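Local coordinates for protein FMN-dependent NADH-azoreductase 1 (Bacillus anthracis, PDB 3U7I) that probably uses one FMN per subunit and NADH to reduce quinones and to cleave the azo bond of aromatic azo compounds, working as a homodimer, at residues C[4-16]-C[40-52]. Residues are numbered along the deposited sequence; the frame is centred on the assembly and turned at random.
Sequences MNKTLIINAHPKV and NNETIEQINLYDD
Asn48 OD1 is gripped by two side-chain amides, one from each segment. Gln46 NE2, two residues back on the same strand, comes in the carbonyl plane on a lone pair at 2.8 Å. Asn11 ND2 instead crosses to Asn48 OD1 from the neighbouring strand at 3.2 Å, 44° above that plane and with a bent N-H. The amide of Asn11 is held by three hydrogen bonds: its ND2 also donates to Val16 O at 2.6 Å, and its OD1 accepts from His13 N, an Asx turn where the chain leaves the strand. With CG anti to the backbone N (chi1 178°), the amide reaches forward into this loop, whose His13 side chain touches Ser23, a predicted FMN-binding residue. The backbones run in parallel register from Lys6–Thr43 to Asn11–Asn48, the axes of strands 6-11 and 43-48 lying 18° apart in direction, and a ladder of alternating N-H...O=C bonds joins them. Helix 22-37 connects the two strands in a beta-alpha-beta crossover of the flavodoxin-like fold, and 43-48 is one of the two outermost strands of the chain's five-stranded parallel sheet. Ile9 lies across the Gln46 side chain on the face toward that helix, where Phe27 touches both. On the other face Ile10 CG2 meets Leu49 CD1 at 3.8 Å, and Lys6 NZ forms a salt bridge with Glu45 OE2 (2.8 Å), approaching from above the carboxylate plane. Thr7 OG1 donates to Glu42 OE2, just ahead of strand 43-48, at 2.6 Å; the glutamate chain, bent at chi2, brings OE2 to the hydroxyl, which meets it on the anti side, somewhat out of the carboxylate plane, and also bonds Tyr34 OH. Past the strand ends, Pro14 CA sits over one face of Tyr50 in a CH-pi contact, 3.9 Å from the ring centroid, and both residues pack on Ile57 of the second subunit.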
loop_
_atom_site.group_PDB
_atom_site.type_symbol
_atom_site.label_atom_id
_atom_site.label_comp_id
_atom_site.label_asym_id
_atom_site.label_seq_id
_atom_site.Cartn_x
_atom_site.Cartn_y
_atom_site.Cartn_z
HETATM N N MSE C 4 -0.986 27.378 5.085
HETATM C CA MSE C 4 -1.959 28.306 5.649
HETATM C C MSE C 4 -2.433 27.832 7.024
HETATM O O MSE C 4 -1.951 26.818 7.526
HETATM C CB MSE C 4 -3.139 28.412 4.688
HETATM C CG MSE C 4 -2.707 28.406 3.228
HETATM SE SE MSE C 4 -4.221 28.566 2.033
HETATM C CE MSE C 4 -5.498 29.314 3.304
ATOM N N ASN C 5 -3.364 28.566 7.632
ATOM C CA ASN C 5 -4.018 28.125 8.869
ATOM C C ASN C 5 -5.144 27.146 8.556
ATOM O O ASN C 5 -6.322 27.449 8.764
ATOM C CB ASN C 5 -4.580 29.323 9.627
ATOM C CG ASN C 5 -3.510 30.113 10.333
ATOM O OD1 ASN C 5 -2.685 29.550 11.043
ATOM N ND2 ASN C 5 -3.512 31.420 10.138
ATOM N N LYS C 6 -4.773 25.975 8.052
ATOM C CA LYS C 6 -5.729 25.055 7.477
ATOM C C LYS C 6 -5.406 23.634 7.892
ATOM O O LYS C 6 -4.247 23.223 7.811
ATOM C CB LYS C 6 -5.689 25.154 5.947
ATOM C CG LYS C 6 -6.714 24.242 5.264
ATOM C CD LYS C 6 -6.450 24.070 3.775
ATOM C CE LYS C 6 -6.608 25.369 3.011
ATOM N NZ LYS C 6 -6.750 25.096 1.548
ATOM N N THR C 7 -6.425 22.890 8.326
ATOM C CA THR C 7 -6.285 21.473 8.646
ATOM C C THR C 7 -6.915 20.656 7.536
ATOM O O THR C 7 -7.985 20.996 7.043
ATOM C CB THR C 7 -6.993 21.136 9.974
ATOM O OG1 THR C 7 -6.474 21.969 11.011
ATOM C CG2 THR C 7 -6.785 19.669 10.364
ATOM N N LEU C 8 -6.256 19.581 7.136
ATOM C CA LEU C 8 -6.805 18.739 6.086
ATOM C C LEU C 8 -7.071 17.328 6.604
ATOM O O LEU C 8 -6.170 16.658 7.109
ATOM C CB LEU C 8 -5.872 18.710 4.863
ATOM C CG LEU C 8 -6.210 17.784 3.686
ATOM C CD1 LEU C 8 -7.531 18.166 3.013
ATOM C CD2 LEU C 8 -5.063 17.751 2.670
ATOM N N ILE C 9 -8.322 16.899 6.486
ATOM C CA ILE C 9 -8.707 15.534 6.830
ATOM C C ILE C 9 -8.512 14.646 5.605
ATOM O O ILE C 9 -9.094 14.901 4.545
ATOM C CB ILE C 9 -10.199 15.431 7.283
ATOM C CG1 ILE C 9 -10.596 16.608 8.188
ATOM C CG2 ILE C 9 -10.471 14.065 7.943
ATOM C CD1 ILE C 9 -9.705 16.779 9.396
ATOM N N ILE C 10 -7.679 13.620 5.757
ATOM C CA ILE C 10 -7.503 12.598 4.731
ATOM C C ILE C 10 -8.168 11.312 5.218
ATOM O O ILE C 10 -7.603 10.565 6.024
ATOM C CB ILE C 10 -6.020 12.342 4.419
ATOM C CG1 ILE C 10 -5.331 13.641 3.999
ATOM C CG2 ILE C 10 -5.878 11.256 3.347
ATOM C CD1 ILE C 10 -3.848 13.685 4.354
ATOM N N ASN C 11 -9.392 11.091 4.749
ATOM C CA ASN C 11 -10.196 9.957 5.179
ATOM C C ASN C 11 -9.976 8.731 4.283
ATOM O O ASN C 11 -10.460 8.686 3.149
ATOM C CB ASN C 11 -11.670 10.362 5.200
ATOM C CG ASN C 11 -12.587 9.223 5.592
ATOM O OD1 ASN C 11 -12.136 8.118 5.918
ATOM N ND2 ASN C 11 -13.892 9.493 5.578
ATOM N N ALA C 12 -9.251 7.743 4.793
ATOM C CA ALA C 12 -8.909 6.560 3.991
ATOM C C ALA C 12 -9.837 5.353 4.241
ATOM O O ALA C 12 -9.487 4.211 3.925
ATOM C CB ALA C 12 -7.448 6.172 4.213
ATOM N N HIS C 13 -11.014 5.605 4.808
ATOM C CA HIS C 13 -11.949 4.532 5.124
ATOM C C HIS C 13 -12.895 4.252 3.955
ATOM O O HIS C 13 -13.585 5.145 3.499
ATOM C CB HIS C 13 -12.765 4.874 6.373
ATOM C CG HIS C 13 -13.258 3.666 7.110
ATOM N ND1 HIS C 13 -14.068 2.718 6.522
ATOM C CD2 HIS C 13 -13.037 3.240 8.376
ATOM C CE1 HIS C 13 -14.333 1.763 7.397
ATOM N NE2 HIS C 13 -13.719 2.055 8.529
ATOM N N PRO C 14 -12.928 2.997 3.471
ATOM C CA PRO C 14 -13.831 2.629 2.372
ATOM C C PRO C 14 -15.313 2.975 2.628
ATOM O O PRO C 14 -16.068 3.177 1.674
ATOM C CB PRO C 14 -13.642 1.106 2.266
ATOM C CG PRO C 14 -12.235 0.876 2.753
ATOM C CD PRO C 14 -12.031 1.892 3.856
ATOM N N LYS C 15 -15.733 3.034 3.889
ATOM C CA LYS C 15 -17.127 3.344 4.198
ATOM C C LYS C 15 -17.375 4.848 4.336
ATOM O O LYS C 15 -18.495 5.276 4.632
ATOM C CB LYS C 15 -17.583 2.624 5.466
ATOM C CG LYS C 15 -17.665 1.113 5.347
ATOM C CD LYS C 15 -18.527 0.577 6.459
ATOM C CE LYS C 15 -18.559 -0.924 6.457
ATOM N NZ LYS C 15 -19.690 -1.409 7.298
ATOM N N VAL C 16 -16.317 5.634 4.139
ATOM C CA VAL C 16 -16.397 7.097 4.093
ATOM C C VAL C 16 -16.923 7.746 5.387
ATOM O O VAL C 16 -16.146 8.256 6.192
ATOM C CB VAL C 16 -17.225 7.579 2.866
ATOM C CG1 VAL C 16 -17.079 9.086 2.671
ATOM C CG2 VAL C 16 -16.794 6.829 1.607
ATOM N N ASN C 40 -10.006 31.188 15.541
ATOM C CA ASN C 40 -10.975 31.528 14.503
ATOM C C ASN C 40 -10.343 31.641 13.107
ATOM O O ASN C 40 -11.045 31.681 12.095
ATOM C CB ASN C 40 -11.751 32.802 14.873
ATOM C CG ASN C 40 -10.840 34.001 15.109
ATOM O OD1 ASN C 40 -9.750 33.874 15.671
ATOM N ND2 ASN C 40 -11.290 35.177 14.685
ATOM N N ASN C 41 -9.015 31.680 13.052
ATOM C CA ASN C 41 -8.335 31.769 11.762
ATOM C C ASN C 41 -8.199 30.425 11.053
ATOM O O ASN C 41 -7.824 30.367 9.875
ATOM C CB ASN C 41 -6.969 32.453 11.897
ATOM C CG ASN C 41 -5.999 31.680 12.771
ATOM O OD1 ASN C 41 -6.208 30.505 13.091
ATOM N ND2 ASN C 41 -4.914 32.342 13.154
ATOM N N GLU C 42 -8.511 29.347 11.770
ATOM C CA GLU C 42 -8.311 27.995 11.249
ATOM C C GLU C 42 -9.478 27.526 10.399
ATOM O O GLU C 42 -10.633 27.602 10.829
ATOM C CB GLU C 42 -8.119 26.998 12.400
ATOM C CG GLU C 42 -7.743 25.590 11.941
ATOM C CD GLU C 42 -6.263 25.476 11.593
ATOM O OE1 GLU C 42 -5.498 26.390 11.958
ATOM O OE2 GLU C 42 -5.862 24.473 10.964
ATOM N N THR C 43 -9.178 27.030 9.203
ATOM C CA THR C 43 -10.199 26.398 8.382
ATOM C C THR C 43 -9.901 24.908 8.232
ATOM O O THR C 43 -8.797 24.438 8.533
ATOM C CB THR C 43 -10.344 27.056 6.992
ATOM O OG1 THR C 43 -9.058 27.145 6.376
ATOM C CG2 THR C 43 -10.936 28.454 7.107
ATOM N N ILE C 44 -10.892 24.157 7.771
ATOM C CA ILE C 44 -10.730 22.713 7.644
ATOM C C ILE C 44 -11.297 22.204 6.323
ATOM O O ILE C 44 -12.395 22.591 5.915
ATOM C CB ILE C 44 -11.420 21.968 8.813
ATOM C CG1 ILE C 44 -10.865 22.451 10.162
ATOM C CG2 ILE C 44 -11.288 20.463 8.636
ATOM C CD1 ILE C 44 -11.553 21.834 11.372
ATOM N N GLU C 45 -10.533 21.345 5.655
ATOM C CA GLU C 45 -11.002 20.674 4.450
ATOM C C GLU C 45 -10.873 19.171 4.644
ATOM O O GLU C 45 -10.107 18.718 5.497
ATOM C CB GLU C 45 -10.198 21.128 3.228
ATOM C CG GLU C 45 -10.274 22.618 2.984
ATOM C CD GLU C 45 -9.458 23.058 1.793
ATOM O OE1 GLU C 45 -8.897 22.181 1.093
ATOM O OE2 GLU C 45 -9.386 24.285 1.555
ATOM N N GLN C 46 -11.628 18.404 3.867
ATOM C CA GLN C 46 -11.573 16.945 3.944
ATOM C C GLN C 46 -11.643 16.313 2.559
ATOM O O GLN C 46 -12.494 16.669 1.739
ATOM C CB GLN C 46 -12.711 16.399 4.813
ATOM C CG GLN C 46 -12.799 14.868 4.830
ATOM C CD GLN C 46 -13.632 14.350 5.984
ATOM O OE1 GLN C 46 -13.803 15.038 6.994
ATOM N NE2 GLN C 46 -14.161 13.141 5.842
ATOM N N ILE C 47 -10.746 15.370 2.306
ATOM C CA ILE C 47 -10.797 14.587 1.080
ATOM C C ILE C 47 -11.149 13.153 1.448
ATOM O O ILE C 47 -10.551 12.566 2.350
ATOM C CB ILE C 47 -9.464 14.669 0.272
ATOM C CG1 ILE C 47 -9.549 13.855 -1.027
ATOM C CG2 ILE C 47 -8.274 14.219 1.113
ATOM C CD1 ILE C 47 -8.308 13.987 -1.901
ATOM N N ASN C 48 -12.150 12.608 0.772
ATOM C CA ASN C 48 -12.594 11.246 1.026
ATOM C C ASN C 48 -12.029 10.340 -0.051
ATOM O O ASN C 48 -12.476 10.384 -1.196
ATOM C CB ASN C 48 -14.122 11.180 1.043
ATOM C CG ASN C 48 -14.727 11.856 2.264
ATOM O OD1 ASN C 48 -14.182 11.786 3.368
ATOM N ND2 ASN C 48 -15.861 12.513 2.069
ATOM N N LEU C 49 -11.038 9.530 0.317
ATOM C CA LEU C 49 -10.282 8.744 -0.658
ATOM C C LEU C 49 -11.116 7.673 -1.350
ATOM O O LEU C 49 -10.753 7.221 -2.431
ATOM C CB LEU C 49 -9.040 8.109 -0.023
ATOM C CG LEU C 49 -8.073 9.078 0.667
ATOM C CD1 LEU C 49 -6.783 8.365 1.091
ATOM C CD2 LEU C 49 -7.763 10.258 -0.234
ATOM N N TYR C 50 -12.232 7.274 -0.745
ATOM C CA TYR C 50 -13.089 6.250 -1.348
ATOM C C TYR C 50 -14.396 6.827 -1.898
ATOM O O TYR C 50 -15.337 6.089 -2.202
ATOM C CB TYR C 50 -13.343 5.102 -0.357
ATOM C CG TYR C 50 -12.142 4.199 -0.229
ATOM C CD1 TYR C 50 -11.063 4.536 0.594
ATOM C CD2 TYR C 50 -12.064 3.028 -0.969
ATOM C CE1 TYR C 50 -9.950 3.707 0.681
ATOM C CE2 TYR C 50 -10.970 2.207 -0.896
ATOM C CZ TYR C 50 -9.916 2.540 -0.073
ATOM O OH TYR C 50 -8.839 1.682 -0.038
ATOM N N ASP C 51 -14.435 8.152 -2.037
ATOM C CA ASP C 51 -15.590 8.825 -2.627
ATOM C C ASP C 51 -15.166 9.904 -3.624
ATOM O O ASP C 51 -15.706 9.983 -4.732
ATOM C CB ASP C 51 -16.480 9.432 -1.536
ATOM C CG ASP C 51 -17.840 9.860 -2.059
ATOM O OD1 ASP C 51 -18.562 9.009 -2.634
ATOM O OD2 ASP C 51 -18.176 11.052 -1.899
ATOM N N ASP C 52 -14.206 10.737 -3.233
ATOM C CA ASP C 52 -13.674 11.751 -4.138
ATOM C C ASP C 52 -12.823 11.072 -5.208
ATOM O O ASP C 52 -12.450 9.903 -5.062
ATOM C CB ASP C 52 -12.837 12.798 -3.388
ATOM C CG ASP C 52 -13.638 13.552 -2.345
ATOM O OD1 ASP C 52 -14.863 13.729 -2.531
ATOM O OD2 ASP C 52 -13.044 13.965 -1.331
HETATM O O HOH W 1 -12.870 7.565 2.117
HETATM O O HOH W 2 -16.409 11.325 7.075
#